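Long-range contact in dioxygenase (Pseudomonas brassicacearum, PDB 5V2D), which probably uses a protein-bound iron to cleave the central double bond of lignostilbenes with dioxygen: residues A[97-109]-A[160-172]. Sequence-based numbering, arbitrary orientation. Where two conformers were deposited one is given.
Sequences VSLRRRYVQTDRL and PWAMDLETLETLG
A single threonine hydroxyl supplies the one direct hydrogen bond across this contact: Gln-105 N donates to Thr-170 OG1 over 2.8 Å, almost straight at 176°. The same OG1 donates to a water, which in turn gives its protons to Tyr-103 O and Leu-168 O, so the hydroxyl accepts from one partner and donates to another, and the water ties the two backbones together. With OG1 anti to the carbonyl carbon (chi1 -63°), Thr-170 sets its hydroxyl against the inverse gamma turn centred on Gln-105. Beside it the Trp-161 indole is held between Thr-106 and Gly-172 of its own hairpin: Thr-106 CA makes a CH-pi contact, 3.9 Å from the six-membered ring centroid, while Gly-172 C backs the opposite face. Asp-107 OD1 reaches the ring edge at CH2 (3.4 Å), its carboxylate nearly perpendicular to the indole. With an alanine in place of Trp-161, Thr-106 CA would probably lose its aromatic face and a gap open between it and Gly-172. Val-104 straddles two residues, CG1 on Trp-161 CB (3.6 Å) and CG2 on Met-163 SD (3.9 Å). Farther along, Leu-168 CD1 packs on Arg-100 O, and Arg-100 CD lies 3.5 Å from Thr-167 O. The contact thus joins strand 96-103 and the N-cap of helix 107-115 to hairpin 161-173, consistent with neighbouring blades, each an antiparallel sheet, of the seven-bladed beta-propeller of carotenoid cleavage oxygenases.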
loop_
_atom_site.group_PDB
_atom_site.type_symbol
_atom_site.label_atom_id
_atom_site.label_comp_id
_atom_site.label_asym_id
_atom_site.label_seq_id
_atom_site.Cartn_x
_atom_site.Cartn_y
_atom_site.Cartn_z
ATOM N N VAL A 97 -8.032 -4.031 23.691
ATOM C CA VAL A 97 -7.595 -3.281 22.486
ATOM C C VAL A 97 -8.041 -1.836 22.663
ATOM O O VAL A 97 -9.194 -1.576 23.095
ATOM C CB VAL A 97 -8.176 -3.845 21.196
ATOM C CG1 VAL A 97 -7.519 -3.191 20.024
ATOM C CG2 VAL A 97 -7.901 -5.308 21.104
ATOM N N SER A 98 -7.131 -0.931 22.381
ATOM C CA SER A 98 -7.446 0.501 22.308
ATOM C C SER A 98 -7.111 1.074 20.920
ATOM O O SER A 98 -6.434 0.404 20.145
ATOM C CB SER A 98 -6.709 1.254 23.388
ATOM O OG SER A 98 -5.316 1.115 23.186
ATOM N N LEU A 99 -7.645 2.260 20.609
ATOM C CA LEU A 99 -7.457 2.838 19.274
ATOM C C LEU A 99 -7.087 4.308 19.441
ATOM O O LEU A 99 -7.680 5.042 20.263
ATOM C CB LEU A 99 -8.705 2.743 18.472
ATOM C CG LEU A 99 -8.775 3.490 17.147
ATOM C CD1 LEU A 99 -7.770 3.022 16.129
ATOM C CD2 LEU A 99 -10.207 3.331 16.654
ATOM N N ARG A 100 -6.080 4.693 18.674
ATOM C CA ARG A 100 -5.806 6.105 18.392
ATOM C C ARG A 100 -5.730 6.333 16.926
ATOM O O ARG A 100 -5.206 5.511 16.225
ATOM C CB ARG A 100 -4.451 6.420 18.918
ATOM C CG ARG A 100 -4.433 6.827 20.274
ATOM C CD ARG A 100 -3.426 8.059 20.160
ATOM N NE ARG A 100 -3.591 9.052 21.219
ATOM C CZ ARG A 100 -3.298 8.763 22.473
ATOM N NH1 ARG A 100 -2.795 7.552 22.836
ATOM N NH2 ARG A 100 -3.496 9.705 23.370
ATOM N N ARG A 101 -6.285 7.465 16.465
ATOM C CA ARG A 101 -6.353 7.760 15.039
ATOM C C ARG A 101 -6.004 9.248 14.917
ATOM O O ARG A 101 -6.680 10.069 15.573
ATOM C CB ARG A 101 -7.702 7.459 14.488
ATOM C CG ARG A 101 -7.811 7.581 12.974
ATOM C CD ARG A 101 -9.103 6.918 12.472
ATOM N NE ARG A 101 -9.172 6.832 11.014
ATOM C CZ ARG A 101 -9.878 7.558 10.189
ATOM N NH1 ARG A 101 -10.591 8.609 10.604
ATOM N NH2 ARG A 101 -9.813 7.250 8.881
ATOM N N ARG A 102 -4.994 9.568 14.138
ATOM C CA ARG A 102 -4.491 10.954 14.015
ATOM C C ARG A 102 -3.984 11.216 12.582
ATOM O O ARG A 102 -3.390 10.333 11.958
ATOM C CB ARG A 102 -3.304 11.265 14.976
ATOM C CG ARG A 102 -3.534 11.167 16.477
ATOM C CD ARG A 102 -4.501 12.268 16.985
ATOM N NE ARG A 102 -4.687 12.557 18.418
ATOM C CZ ARG A 102 -5.649 12.084 19.231
ATOM N NH1 ARG A 102 -6.500 11.158 18.852
ATOM N NH2 ARG A 102 -5.724 12.524 20.480
ATOM N N TYR A 103 -4.137 12.454 12.153
ATOM C CA TYR A 103 -3.586 12.913 10.895
ATOM C C TYR A 103 -2.106 13.056 11.022
ATOM O O TYR A 103 -1.593 13.500 12.071
ATOM C CB TYR A 103 -4.137 14.280 10.496
ATOM C CG TYR A 103 -5.431 14.272 9.692
ATOM C CD1 TYR A 103 -6.539 14.914 10.137
ATOM C CD2 TYR A 103 -5.506 13.582 8.473
ATOM C CE1 TYR A 103 -7.689 14.944 9.377
ATOM C CE2 TYR A 103 -6.657 13.644 7.717
ATOM C CZ TYR A 103 -7.768 14.300 8.216
ATOM O OH TYR A 103 -8.928 14.278 7.464
ATOM N N VAL A 104 -1.396 12.683 9.973
ATOM C CA VAL A 104 0.006 13.117 9.823
ATOM C C VAL A 104 0.008 14.641 9.597
ATOM O O VAL A 104 -0.608 15.140 8.670
ATOM C CB VAL A 104 0.723 12.463 8.633
ATOM C CG1 VAL A 104 2.192 12.734 8.685
ATOM C CG2 VAL A 104 0.585 10.930 8.689
ATOM N N GLN A 105 0.702 15.381 10.448
ATOM C CA GLN A 105 0.722 16.850 10.315
ATOM C C GLN A 105 1.802 17.259 9.298
ATOM O O GLN A 105 2.788 17.924 9.623
ATOM C CB GLN A 105 0.894 17.525 11.655
ATOM C CG GLN A 105 -0.234 17.145 12.567
ATOM C CD GLN A 105 -0.681 18.235 13.484
ATOM O OE1 GLN A 105 0.007 19.248 13.673
ATOM N NE2 GLN A 105 -1.851 18.046 14.077
ATOM N N THR A 106 1.533 16.924 8.057
ATOM C CA THR A 106 2.347 17.317 6.931
ATOM C C THR A 106 2.301 18.832 6.734
ATOM O O THR A 106 1.336 19.486 7.114
ATOM C CB THR A 106 1.898 16.659 5.608
ATOM O OG1 THR A 106 0.587 17.050 5.312
ATOM C CG2 THR A 106 2.020 15.106 5.689
ATOM N N ASP A 107 3.304 19.364 6.052
ATOM C CA ASP A 107 3.252 20.774 5.705
ATOM C C ASP A 107 1.969 21.039 4.853
ATOM O O ASP A 107 1.358 22.063 4.990
ATOM C CB ASP A 107 4.418 21.230 4.866
ATOM C CG ASP A 107 5.762 21.119 5.554
ATOM O OD1 ASP A 107 5.859 20.947 6.726
ATOM O OD2 ASP A 107 6.807 21.306 4.867
ATOM N N ARG A 108 1.623 20.108 3.975
ATOM C CA ARG A 108 0.468 20.254 3.103
ATOM C C ARG A 108 -0.832 20.389 3.918
ATOM O O ARG A 108 -1.654 21.276 3.653
ATOM C CB ARG A 108 0.348 19.085 2.170
ATOM C CG ARG A 108 -0.940 19.006 1.364
ATOM C CD ARG A 108 -0.824 17.962 0.270
ATOM N NE ARG A 108 -2.080 17.628 -0.396
ATOM C CZ ARG A 108 -2.171 17.101 -1.608
ATOM N NH1 ARG A 108 -3.385 16.748 -2.076
ATOM N NH2 ARG A 108 -1.126 16.917 -2.370
ATOM N N LEU A 109 -1.016 19.474 4.856
ATOM C CA LEU A 109 -2.165 19.552 5.740
ATOM C C LEU A 109 -2.203 20.869 6.526
ATOM O O LEU A 109 -3.249 21.484 6.674
ATOM C CB LEU A 109 -2.236 18.387 6.677
ATOM C CG LEU A 109 -3.414 18.396 7.666
ATOM C CD1 LEU A 109 -4.714 18.194 6.962
ATOM C CD2 LEU A 109 -3.339 17.275 8.668
ATOM N N PRO A 160 9.614 10.336 4.057
ATOM C CA PRO A 160 8.550 9.983 4.971
ATOM C C PRO A 160 8.455 10.944 6.107
ATOM O O PRO A 160 9.350 11.776 6.274
ATOM C CB PRO A 160 8.979 8.597 5.487
ATOM C CG PRO A 160 10.430 8.483 5.219
ATOM C CD PRO A 160 10.798 9.438 4.163
ATOM N N TRP A 161 7.359 10.850 6.867
ATOM C CA TRP A 161 7.085 11.670 8.019
ATOM C C TRP A 161 7.090 10.761 9.273
ATOM O O TRP A 161 6.527 9.663 9.274
ATOM C CB TRP A 161 5.732 12.392 7.866
ATOM C CG TRP A 161 5.902 13.549 6.995
ATOM C CD1 TRP A 161 6.198 13.538 5.672
ATOM C CD2 TRP A 161 5.960 14.914 7.411
ATOM N NE1 TRP A 161 6.406 14.818 5.240
ATOM C CE2 TRP A 161 6.277 15.681 6.287
ATOM C CE3 TRP A 161 5.752 15.558 8.618
ATOM C CZ2 TRP A 161 6.366 17.073 6.345
ATOM C CZ3 TRP A 161 5.842 16.936 8.679
ATOM C CH2 TRP A 161 6.171 17.674 7.568
ATOM N N ALA A 162 7.828 11.188 10.298
ATOM C CA ALA A 162 7.901 10.407 11.524
ATOM C C ALA A 162 6.815 10.785 12.491
ATOM O O ALA A 162 6.437 11.964 12.591
ATOM C CB ALA A 162 9.288 10.548 12.141
ATOM N N MET A 163 6.327 9.759 13.173
ATOM C CA MET A 163 5.379 9.871 14.220
ATOM C C MET A 163 5.796 9.109 15.473
ATOM O O MET A 163 6.501 8.094 15.415
ATOM C CB MET A 163 4.040 9.370 13.710
ATOM C CG MET A 163 3.557 10.096 12.414
ATOM S SD MET A 163 2.058 9.200 11.883
ATOM C CE MET A 163 0.777 10.260 12.592
ATOM N N ASP A 164 5.286 9.576 16.613
ATOM C CA ASP A 164 5.567 8.901 17.891
ATOM C C ASP A 164 4.809 7.556 17.880
ATOM O O ASP A 164 3.575 7.511 17.589
ATOM C CB ASP A 164 5.105 9.774 19.047
ATOM C CG ASP A 164 5.371 9.140 20.389
ATOM O OD1 ASP A 164 4.742 8.147 20.811
ATOM O OD2 ASP A 164 6.228 9.661 21.071
ATOM N N LEU A 165 5.510 6.478 18.186
ATOM C CA LEU A 165 4.901 5.132 18.181
ATOM C C LEU A 165 3.690 4.973 19.140
ATOM O O LEU A 165 2.777 4.230 18.849
ATOM C CB LEU A 165 5.943 4.116 18.577
ATOM C CG LEU A 165 6.959 3.829 17.420
ATOM C CD1 LEU A 165 8.263 3.238 17.997
ATOM C CD2 LEU A 165 6.326 2.954 16.282
ATOM N N GLU A 166 3.663 5.713 20.261
ATOM C CA GLU A 166 2.569 5.589 21.209
ATOM C C GLU A 166 1.483 6.593 20.972
ATOM O O GLU A 166 0.339 6.206 20.904
ATOM C CB GLU A 166 3.072 5.716 22.637
ATOM C CG GLU A 166 4.109 4.606 22.951
ATOM C CD GLU A 166 4.450 4.487 24.441
ATOM O OE1 GLU A 166 4.511 3.328 24.953
ATOM O OE2 GLU A 166 4.639 5.558 25.100
ATOM N N THR A 167 1.819 7.874 20.836
ATOM C CA THR A 167 0.801 8.909 20.752
ATOM C C THR A 167 0.365 9.261 19.319
ATOM O O THR A 167 -0.604 9.936 19.152
ATOM C CB THR A 167 1.291 10.234 21.372
ATOM O OG1 THR A 167 2.337 10.738 20.571
ATOM C CG2 THR A 167 1.835 10.036 22.807
ATOM N N LEU A 168 1.153 8.883 18.342
ATOM C CA LEU A 168 0.942 9.284 16.916
ATOM C C LEU A 168 1.074 10.805 16.715
ATOM O O LEU A 168 0.632 11.341 15.692
ATOM C CB LEU A 168 -0.336 8.712 16.363
ATOM C CG LEU A 168 -0.430 7.195 16.368
ATOM C CD1 LEU A 168 -1.864 6.851 15.826
ATOM C CD2 LEU A 168 0.650 6.603 15.492
ATOM N N GLU A 169 1.760 11.472 17.665
ATOM C CA GLU A 169 2.177 12.860 17.468
ATOM C C GLU A 169 3.145 12.888 16.246
ATOM O O GLU A 169 4.000 12.027 16.096
ATOM C CB GLU A 169 2.833 13.446 18.765
ATOM C CG GLU A 169 3.248 14.902 18.633
ATOM C CD GLU A 169 4.158 15.422 19.807
ATOM O OE1 GLU A 169 4.540 14.666 20.805
ATOM O OE2 GLU A 169 4.542 16.631 19.670
ATOM N N THR A 170 2.984 13.871 15.370
ATOM C CA THR A 170 3.895 14.056 14.242
ATOM C C THR A 170 5.211 14.662 14.715
ATOM O O THR A 170 5.214 15.685 15.357
ATOM C CB THR A 170 3.246 14.905 13.142
ATOM O OG1 THR A 170 2.086 14.214 12.627
ATOM C CG2 THR A 170 4.187 15.086 12.026
ATOM N N LEU A 171 6.308 14.026 14.382
ATOM C CA LEU A 171 7.669 14.502 14.707
ATOM C C LEU A 171 8.292 15.309 13.623
ATOM O O LEU A 171 9.094 16.173 13.906
ATOM C CB LEU A 171 8.598 13.328 15.043
ATOM C CG LEU A 171 8.011 12.477 16.181
ATOM C CD1 LEU A 171 8.768 11.204 16.542
ATOM C CD2 LEU A 171 7.863 13.376 17.429
ATOM N N GLY A 172 7.900 15.153 12.366
ATOM C CA GLY A 172 8.448 16.015 11.272
ATOM C C GLY A 172 8.876 15.095 10.150
ATOM O O GLY A 172 8.823 13.847 10.248
HETATM O O HOH W 1 0.091 13.539 14.332
#